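Cellulose 1,4-beta-cellobiosidase (Clostridium thermocellum, PDB 3ZQX) is a family 3b carbohydrate-binding module of a cellulosomal cellobiohydrolase that releases cellobiose from cellulose, a module type that generally attaches to crystalline cellulose. Local coordinates at residues V3-L8 / G128-Y133; Q17-K22 / S107-S112; F23-T28 / G92-I97. The protein carries 1 engineered substitution. All coordinates share one frame; numbering follows the deposited sequence.

Overall arrangement
From the N terminus, strand 3-9 comes first, and contact 1 joins it to strand 130-134 near the other end, so its loop encloses almost the whole module. Within that loop, contact 2 brings residues 17-22 to 107-112, and within that again contact 3 brings 23-28 to 92-97; the three are concentric and none cross. Strand 15-27 is common ground: its first half serves contact 2, its second half contact 3, and strand 3-9 pairs with it in the same sheet. Contact 1 packs this sheet on the other one of the sandwich, contact 2 reaches the calcium end, and contact 3 lies at the opposite end, its centre about 23 Å from that of contact 2.

Contact 1. Residues V3-L8 / G128-Y133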
loop_
_atom_site.group_PDB
_atom_site.type_symbol
_atom_site.label_atom_id
_atom_site.label_comp_id
_atom_site.label_asym_id
_atom_site.label_seq_id
_atom_site.Cartn_x
_atom_site.Cartn_y
_atom_site.Cartn_z
ATOM N N VAL A 3 4.234 -11.372 -8.476
ATOM C CA VAL A 3 4.547 -10.274 -7.577
ATOM C C VAL A 3 3.937 -10.461 -6.180
ATOM O O VAL A 3 2.857 -11.041 -6.024
ATOM C CB VAL A 3 4.116 -8.918 -8.180
ATOM C CG1 VAL A 3 5.117 -8.462 -9.243
ATOM C CG2 VAL A 3 2.699 -9.007 -8.756
ATOM N N LYS A 4 4.652 -9.976 -5.171
ATOM C CA LYS A 4 4.186 -9.990 -3.787
ATOM C C LYS A 4 4.508 -8.657 -3.121
ATOM O O LYS A 4 5.298 -7.869 -3.649
ATOM C CB LYS A 4 4.841 -11.126 -2.995
ATOM C CG LYS A 4 6.345 -10.965 -2.794
ATOM C CD LYS A 4 6.934 -12.116 -1.991
ATOM C CE LYS A 4 8.422 -11.918 -1.762
ATOM N NZ LYS A 4 9.052 -13.044 -1.001
ATOM N N VAL A 5 3.903 -8.415 -1.957
ATOM C CA VAL A 5 4.162 -7.222 -1.165
ATOM C C VAL A 5 4.789 -7.582 0.154
ATOM O O VAL A 5 4.333 -8.504 0.837
ATOM C CB VAL A 5 2.855 -6.457 -0.841
ATOM C CG1 VAL A 5 3.135 -5.276 0.084
ATOM C CG2 VAL A 5 2.176 -6.001 -2.113
ATOM N N GLN A 6 5.819 -6.822 0.511
ATOM C CA GLN A 6 6.322 -6.790 1.875
ATOM C C GLN A 6 5.932 -5.464 2.508
ATOM O O GLN A 6 5.787 -4.445 1.821
ATOM C CB GLN A 6 7.835 -6.927 1.908
ATOM C CG GLN A 6 8.336 -8.111 1.134
ATOM C CD GLN A 6 9.808 -8.319 1.337
ATOM O OE1 GLN A 6 10.602 -7.380 1.233
ATOM N NE2 GLN A 6 10.187 -9.549 1.662
ATOM N N TYR A 7 5.747 -5.485 3.824
ATOM C CA TYR A 7 5.284 -4.336 4.586
ATOM C C TYR A 7 6.073 -4.219 5.868
ATOM O O TYR A 7 6.546 -5.213 6.418
ATOM C CB TYR A 7 3.812 -4.551 4.932
ATOM C CG TYR A 7 3.187 -3.751 6.068
ATOM C CD1 TYR A 7 2.671 -2.483 5.858
ATOM C CD2 TYR A 7 3.037 -4.309 7.335
ATOM C CE1 TYR A 7 2.051 -1.777 6.882
ATOM C CE2 TYR A 7 2.423 -3.609 8.363
ATOM C CZ TYR A 7 1.919 -2.349 8.131
ATOM O OH TYR A 7 1.299 -1.676 9.166
ATOM N N LEU A 8 6.197 -2.984 6.336
ATOM C CA LEU A 8 6.540 -2.716 7.721
ATOM C C LEU A 8 5.778 -1.476 8.171
ATOM O O LEU A 8 5.394 -0.624 7.360
ATOM C CB LEU A 8 8.050 -2.561 7.926
ATOM C CG LEU A 8 8.766 -1.376 7.275
ATOM C CD1 LEU A 8 8.629 -0.115 8.109
ATOM C CD2 LEU A 8 10.236 -1.704 7.053
ATOM N N GLY A 128 0.273 -10.514 3.704
ATOM C CA GLY A 128 -0.911 -10.854 2.945
ATOM C C GLY A 128 -2.089 -9.915 3.106
ATOM O O GLY A 128 -3.111 -10.105 2.441
ATOM N N LYS A 129 -1.982 -8.912 3.974
ATOM C CA LYS A 129 -3.107 -7.996 4.171
ATOM C C LYS A 129 -3.030 -6.733 3.320
ATOM O O LYS A 129 -3.888 -5.865 3.434
ATOM C CB LYS A 129 -3.312 -7.672 5.648
ATOM C CG LYS A 129 -3.746 -8.883 6.458
ATOM C CD LYS A 129 -3.925 -8.537 7.928
ATOM C CE LYS A 129 -4.352 -9.755 8.730
ATOM N NZ LYS A 129 -4.453 -9.447 10.185
ATOM N N VAL A 130 -2.013 -6.649 2.471
ATOM C CA VAL A 130 -1.940 -5.647 1.416
ATOM C C VAL A 130 -2.003 -6.432 0.121
ATOM O O VAL A 130 -1.231 -7.368 -0.074
ATOM C CB VAL A 130 -0.642 -4.814 1.521
ATOM C CG1 VAL A 130 -0.443 -3.910 0.305
ATOM C CG2 VAL A 130 -0.663 -3.999 2.802
ATOM N N THR A 131 -2.912 -6.059 -0.763
ATOM C CA THR A 131 -3.185 -6.848 -1.958
ATOM C C THR A 131 -2.540 -6.254 -3.201
ATOM O O THR A 131 -2.258 -5.047 -3.272
ATOM C CB THR A 131 -4.682 -6.951 -2.221
ATOM O OG1 THR A 131 -5.214 -5.623 -2.233
ATOM C CG2 THR A 131 -5.378 -7.805 -1.158
ATOM N N LEU A 132 -2.247 -7.135 -4.152
ATOM C CA LEU A 132 -1.914 -6.730 -5.513
ATOM C C LEU A 132 -2.898 -7.335 -6.497
ATOM O O LEU A 132 -3.257 -8.517 -6.388
ATOM C CB LEU A 132 -0.520 -7.190 -5.924
ATOM C CG LEU A 132 0.648 -6.663 -5.109
ATOM C CD1 LEU A 132 1.945 -7.313 -5.572
ATOM C CD2 LEU A 132 0.724 -5.142 -5.192
ATOM N N TYR A 133 -3.290 -6.517 -7.473
ATOM C CA TYR A 133 -4.111 -6.936 -8.603
ATOM C C TYR A 133 -3.356 -6.682 -9.892
ATOM O O TYR A 133 -2.606 -5.696 -10.013
ATOM C CB TYR A 133 -5.426 -6.157 -8.645
ATOM C CG TYR A 133 -6.328 -6.437 -7.471
ATOM C CD1 TYR A 133 -6.168 -5.759 -6.268
ATOM C CD2 TYR A 133 -7.329 -7.392 -7.551
ATOM C CE1 TYR A 133 -6.989 -6.019 -5.186
ATOM C CE2 TYR A 133 -8.156 -7.657 -6.465
ATOM C CZ TYR A 133 -7.972 -6.966 -5.286
ATOM O OH TYR A 133 -8.779 -7.208 -4.192
#
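Val5 meets both Val130 and Leu132, and this apolar packing carries the contact. Its CG1, set anti to the backbone N (chi1 175°), touches CG1 of Val130 at 3.8 Å, the two side chains crossing at about a right angle. Its other methyl, CG2, presses into the fork of Leu132: CG2 of Val5 lies 3.4 Å from CG of Leu132, tighter than usual van der Waals contact, and 3.5 Å from CD2 of Leu132. Leu132 in turn sends CD1 toward the start of the first strand, where it lies 3.7 Å from CG2 of Val3. Small beta-branched valines suit this narrow gap, since each offers two methyls close to the backbone, while the longer leucine spans from Val3 to Val5.

No hydrogen bond links the segments: the short strands run nearly antiparallel, 157° apart, but their axes approach only to 7.0 Å, too far for backbone pairing. Polar side chains face elsewhere, as with Lys4, whose amino group makes a salt bridge with Asp126.

Each strand pairs in its own sheet. Strand 3-9 bonds to strand 15-27 and to residues 125-126, whereas strand 130-134 lies between strands 38-43 and 137-140. Leu40 also touches Val130 and Leu132, and Trp140 lies against Val5, so the contact belongs to the buried interior of the beta-sandwich, close to where the chain passes from one sheet to the other.

Contact 2. Residues Q17-K22 / S107-S112; sequences QEIKGK and SFHDQS. With CA (calcium ion), chain B.
With CG of Gln17 (chi1 -65°) and CG1 of Ile19 (chi1 -62°) both anti to their carbonyl carbons, each methylene lies over a ring of the other segment. CG of Gln17 sits 3.8 Å from the centroid of the Phe108 ring, a CH-pi contact; beyond it the amide stacks 8° from the ring plane, with NE2 hydrogen-bonded to Trp106 O. CG1 of Ile19 makes another CH-pi contact, 3.7 Å from the centroid of the His109 imidazole. Gln111 slides past Ile19 in the opposite sense, with OE1 3.6 Å from CG1 of Ile19.

Water supplies the polar links. One molecule donates to Gln17 O and to Ser107 O, both at 2.7 Å, and another joins Lys20 N to Gln111 OE1. The long side chain of Gln111 suits this place, reaching the water while NE2 bonds to Gln13 O.

Next to this imidazole, Asp110 O binds the calcium ion at 2.4 Å, with a water, Thr45, Glu47, Asn113 and Asp114. His109 ND1 gives a weak hydrogen bond to that water; its NE2 bonds to Ile101. Lacking direct hydrogen bonds, the contact relies on apolar cover and single bridging waters beside the strand residue whose carbonyl binds calcium.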
loop_
_atom_site.group_PDB
_atom_site.type_symbol
_atom_site.label_atom_id
_atom_site.label_comp_id
_atom_site.label_asym_id
_atom_site.label_seq_id
_atom_site.Cartn_x
_atom_site.Cartn_y
_atom_site.Cartn_z
ATOM N N GLN A 17 -2.300 11.219 13.450
ATOM C CA GLN A 17 -2.653 11.961 12.254
ATOM C C GLN A 17 -2.059 11.352 10.987
ATOM O O GLN A 17 -2.445 11.744 9.885
ATOM C CB GLN A 17 -2.210 13.411 12.391
ATOM C CG GLN A 17 -2.940 14.149 13.487
ATOM C CD GLN A 17 -2.168 15.354 13.952
ATOM O OE1 GLN A 17 -1.033 15.228 14.407
ATOM N NE2 GLN A 17 -2.754 16.534 13.802
ATOM N N GLU A 18 -1.101 10.438 11.126
ATOM C CA GLU A 18 -0.456 9.845 9.963
ATOM C C GLU A 18 -0.361 8.329 10.080
ATOM O O GLU A 18 0.382 7.806 10.910
ATOM C CB GLU A 18 0.952 10.426 9.796
ATOM C CG GLU A 18 0.952 11.906 9.461
ATOM C CD GLU A 18 2.336 12.455 9.188
ATOM O OE1 GLU A 18 3.316 11.910 9.729
ATOM O OE2 GLU A 18 2.441 13.433 8.423
ATOM N N ILE A 19 -1.073 7.613 9.216
ATOM C CA ILE A 19 -0.734 6.221 8.966
ATOM C C ILE A 19 0.619 6.262 8.273
ATOM O O ILE A 19 0.813 7.100 7.395
ATOM C CB ILE A 19 -1.779 5.535 8.058
ATOM C CG1 ILE A 19 -3.156 5.520 8.729
ATOM C CG2 ILE A 19 -1.322 4.141 7.673
ATOM C CD1 ILE A 19 -4.279 5.051 7.818
ATOM N N LYS A 20 1.580 5.454 8.718
ATOM C CA LYS A 20 2.909 5.515 8.128
ATOM C C LYS A 20 3.582 4.159 8.152
ATOM O O LYS A 20 3.692 3.535 9.211
ATOM C CB LYS A 20 3.770 6.533 8.884
ATOM C CG LYS A 20 5.163 6.740 8.302
ATOM C CD LYS A 20 5.955 7.789 9.060
ATOM C CE LYS A 20 7.341 7.969 8.468
ATOM N NZ LYS A 20 8.127 8.994 9.193
ATOM N N GLY A 21 4.141 3.758 7.019
ATOM C CA GLY A 21 4.852 2.506 6.917
ATOM C C GLY A 21 5.606 2.466 5.613
ATOM O O GLY A 21 5.869 3.514 5.011
ATOM N N LYS A 22 6.007 1.269 5.204
ATOM C CA LYS A 22 6.646 1.089 3.912
ATOM C C LYS A 22 6.117 -0.159 3.247
ATOM O O LYS A 22 5.754 -1.126 3.917
ATOM C CB LYS A 22 8.167 0.963 4.048
ATOM C CG LYS A 22 8.839 2.078 4.836
ATOM C CD LYS A 22 10.356 1.951 4.811
ATOM C CE LYS A 22 11.012 3.050 5.629
ATOM N NZ LYS A 22 12.495 3.028 5.476
ATOM N N SER A 107 -6.829 15.779 10.832
ATOM C CA SER A 107 -7.626 14.975 11.753
ATOM C C SER A 107 -6.905 13.689 12.134
ATOM O O SER A 107 -5.980 13.253 11.452
ATOM C CB SER A 107 -8.964 14.598 11.118
ATOM O OG SER A 107 -9.777 15.733 10.884
ATOM N N PHE A 108 -7.342 13.086 13.236
ATOM C CA PHE A 108 -6.755 11.841 13.723
ATOM C C PHE A 108 -7.427 10.596 13.158
ATOM O O PHE A 108 -8.657 10.469 13.185
ATOM C CB PHE A 108 -6.837 11.771 15.250
ATOM C CG PHE A 108 -5.881 12.683 15.957
ATOM C CD1 PHE A 108 -6.177 14.024 16.126
ATOM C CD2 PHE A 108 -4.687 12.199 16.461
ATOM C CE1 PHE A 108 -5.298 14.866 16.782
ATOM C CE2 PHE A 108 -3.808 13.039 17.125
ATOM C CZ PHE A 108 -4.119 14.371 17.284
ATOM N N HIS A 109 -6.608 9.670 12.677
ATOM C CA HIS A 109 -7.049 8.313 12.403
ATOM C C HIS A 109 -7.213 7.511 13.681
ATOM O O HIS A 109 -6.555 7.784 14.687
ATOM C CB HIS A 109 -5.980 7.536 11.637
ATOM C CG HIS A 109 -5.628 8.084 10.296
ATOM N ND1 HIS A 109 -6.390 7.854 9.174
ATOM C CD2 HIS A 109 -4.540 8.776 9.884
ATOM C CE1 HIS A 109 -5.800 8.405 8.128
ATOM N NE2 HIS A 109 -4.672 8.968 8.532
ATOM N N ASP A 110 -8.054 6.484 13.607
ATOM C CA ASP A 110 -8.005 5.352 14.530
ATOM C C ASP A 110 -7.490 4.179 13.710
ATOM O O ASP A 110 -8.172 3.701 12.813
ATOM C CB ASP A 110 -9.412 5.060 15.051
ATOM C CG ASP A 110 -9.469 3.860 15.978
ATOM O OD1 ASP A 110 -8.457 3.162 16.162
ATOM O OD2 ASP A 110 -10.567 3.610 16.521
ATOM N N GLN A 111 -6.278 3.724 13.989
ATOM C CA GLN A 111 -5.712 2.627 13.213
ATOM C C GLN A 111 -6.185 1.261 13.685
ATOM O O GLN A 111 -5.995 0.273 12.978
ATOM C CB GLN A 111 -4.184 2.652 13.249
ATOM C CG GLN A 111 -3.561 3.914 12.711
ATOM C CD GLN A 111 -2.115 3.702 12.328
ATOM O OE1 GLN A 111 -1.818 3.309 11.199
ATOM N NE2 GLN A 111 -1.206 3.945 13.265
ATOM N N SER A 112 -6.802 1.198 14.862
ATOM C CA SER A 112 -7.142 -0.103 15.446
ATOM C C SER A 112 -8.211 -0.857 14.677
ATOM O O SER A 112 -8.348 -2.033 14.833
ATOM C CB SER A 112 -7.515 0.032 16.941
ATOM O OG SER A 112 -8.746 0.651 17.083
HETATM CA CA CA B . -9.614 3.632 10.886
HETATM O O HOH W 1 -4.251 13.737 9.390
HETATM O O HOH W 2 0.779 3.148 10.382
HETATM O O HOH W 3 -7.551 4.832 10.081
#

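Contact 3. Residues F23-T28 / G92-I97; sequences FNIVNT and GQTGEI
The amides of Asn24 and Gln93 stand almost perpendicular, their planes 86° apart. ND2 of Asn24 donates to OE1 of Gln93 at 3.0 Å in a nearly straight bond (177°); the acceptor lies in the amide plane of Asn24, whereas the donor stands well above the carbonyl plane of Gln93 (64° out of it). ND2 also bonds to Gln6 OE1, so asparagine's two N-H groups serve both neighbours of this strand. The Phe23 ring meets Ile97 O only obliquely and stacks with Phe99.

Thr94 replaces a backbone partner with its side chain. OG1, between its backbone N and carbonyl carbon, accepts from Ile25 N at 3.0 Å and donates to Gly95 O at 2.8 Å, on a lone pair in the carbonyl plane; meanwhile Thr94 N bonds to Ile25 O at 2.9 Å. Gly95 follows with a positive phi, a backbone conformation that glycine adopts readily.

A regular antiparallel hydrogen-bonded pair, Phe23 with Ile97, lies at one end (Ile97 N to Phe23 O 2.7 Å); at the other, Val26 and Gln93 form a single bridge, and Asn27 N reaches Gly92 O at 2.8 Å. Between Phe23 and Val26 the register slips by one residue. Here an irregular segment runs beside strand 15-27, on the side away from strand 3-9, before becoming strand 97-103, its antiparallel neighbour in the beta-sandwich of family 3 modules.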
loop_
_atom_site.group_PDB
_atom_site.type_symbol
_atom_site.label_atom_id
_atom_site.label_comp_id
_atom_site.label_asym_id
_atom_site.label_seq_id
_atom_site.Cartn_x
_atom_site.Cartn_y
_atom_site.Cartn_z
ATOM N N PHE A 23 6.113 -0.127 1.916
ATOM C CA PHE A 23 5.847 -1.301 1.095
ATOM C C PHE A 23 7.097 -1.650 0.293
ATOM O O PHE A 23 7.992 -0.826 0.120
ATOM C CB PHE A 23 4.734 -1.059 0.064
ATOM C CG PHE A 23 3.456 -0.510 0.633
ATOM C CD1 PHE A 23 2.752 -1.196 1.606
ATOM C CD2 PHE A 23 2.936 0.684 0.162
ATOM C CE1 PHE A 23 1.559 -0.682 2.113
ATOM C CE2 PHE A 23 1.754 1.200 0.661
ATOM C CZ PHE A 23 1.065 0.512 1.635
ATOM N N ASN A 24 7.171 -2.893 -0.165
ATOM C CA ASN A 24 8.155 -3.288 -1.158
ATOM C C ASN A 24 7.462 -4.282 -2.065
ATOM O O ASN A 24 6.945 -5.282 -1.568
ATOM C CB ASN A 24 9.354 -3.930 -0.453
ATOM C CG ASN A 24 10.442 -4.369 -1.403
ATOM O OD1 ASN A 24 10.628 -3.784 -2.475
ATOM N ND2 ASN A 24 11.174 -5.413 -1.016
ATOM N N ILE A 25 7.463 -4.041 -3.374
ATOM C CA ILE A 25 6.860 -4.981 -4.307
ATOM C C ILE A 25 7.969 -5.803 -4.938
ATOM O O ILE A 25 8.880 -5.256 -5.552
ATOM C CB ILE A 25 6.027 -4.274 -5.392
ATOM C CG1 ILE A 25 4.858 -3.522 -4.746
ATOM C CG2 ILE A 25 5.525 -5.291 -6.416
ATOM C CD1 ILE A 25 4.119 -2.614 -5.700
ATOM N N VAL A 26 7.892 -7.120 -4.765
ATOM C CA VAL A 26 8.947 -8.025 -5.211
ATOM C C VAL A 26 8.395 -8.919 -6.305
ATOM O O VAL A 26 7.341 -9.528 -6.128
ATOM C CB VAL A 26 9.450 -8.895 -4.041
ATOM C CG1 VAL A 26 10.571 -9.803 -4.509
ATOM C CG2 VAL A 26 9.920 -8.021 -2.877
ATOM N N ASN A 27 9.086 -8.992 -7.444
ATOM C CA ASN A 27 8.624 -9.845 -8.521
ATOM C C ASN A 27 9.356 -11.165 -8.389
ATOM O O ASN A 27 10.503 -11.302 -8.818
ATOM C CB ASN A 27 8.967 -9.170 -9.849
ATOM C CG ASN A 27 8.378 -9.891 -11.024
ATOM O OD1 ASN A 27 7.903 -11.017 -10.896
ATOM N ND2 ASN A 27 8.393 -9.246 -12.186
ATOM N N THR A 28 8.641 -12.171 -7.893
ATOM C CA THR A 28 9.240 -13.470 -7.607
ATOM C C THR A 28 9.041 -14.443 -8.752
ATOM O O THR A 28 9.524 -15.573 -8.694
ATOM C CB THR A 28 8.663 -14.126 -6.326
ATOM O OG1 THR A 28 7.300 -14.514 -6.549
ATOM C CG2 THR A 28 8.748 -13.186 -5.139
ATOM N N GLY A 92 13.251 -8.890 -9.661
ATOM C CA GLY A 92 13.555 -7.573 -9.134
ATOM C C GLY A 92 12.565 -7.112 -8.091
ATOM O O GLY A 92 11.615 -7.811 -7.756
ATOM N N GLN A 93 12.789 -5.911 -7.578
ATOM C CA GLN A 93 11.887 -5.340 -6.595
ATOM C C GLN A 93 11.879 -3.834 -6.747
ATOM O O GLN A 93 12.816 -3.247 -7.296
ATOM C CB GLN A 93 12.309 -5.717 -5.178
ATOM C CG GLN A 93 13.684 -5.228 -4.786
ATOM C CD GLN A 93 13.943 -5.422 -3.306
ATOM O OE1 GLN A 93 13.418 -6.351 -2.690
ATOM N NE2 GLN A 93 14.722 -4.523 -2.717
ATOM N N THR A 94 10.832 -3.198 -6.236
ATOM C CA THR A 94 10.789 -1.748 -6.222
ATOM C C THR A 94 11.780 -1.158 -5.232
ATOM O O THR A 94 12.277 -0.050 -5.433
ATOM C CB THR A 94 9.384 -1.228 -5.849
ATOM O OG1 THR A 94 8.966 -1.787 -4.593
ATOM C CG2 THR A 94 8.376 -1.591 -6.913
ATOM N N GLY A 95 12.080 -1.899 -4.171
ATOM C CA GLY A 95 12.667 -1.294 -2.993
ATOM C C GLY A 95 11.590 -0.556 -2.221
ATOM O O GLY A 95 10.416 -0.544 -2.600
ATOM N N GLU A 96 11.987 0.073 -1.125
ATOM C CA GLU A 96 11.012 0.680 -0.239
ATOM C C GLU A 96 10.138 1.705 -0.944
ATOM O O GLU A 96 10.619 2.532 -1.735
ATOM C CB GLU A 96 11.705 1.319 0.964
ATOM C CG GLU A 96 12.612 2.488 0.614
ATOM C CD GLU A 96 13.242 3.121 1.832
ATOM O OE1 GLU A 96 12.506 3.573 2.727
ATOM O OE2 GLU A 96 14.490 3.184 1.892
ATOM N N ILE A 97 8.839 1.622 -0.668
ATOM C CA ILE A 97 7.921 2.687 -1.020
ATOM C C ILE A 97 7.406 3.210 0.309
ATOM O O ILE A 97 6.548 2.592 0.946
ATOM C CB ILE A 97 6.742 2.156 -1.868
ATOM C CG1 ILE A 97 7.257 1.423 -3.115
ATOM C CG2 ILE A 97 5.812 3.300 -2.242
ATOM C CD1 ILE A 97 6.166 0.700 -3.901
#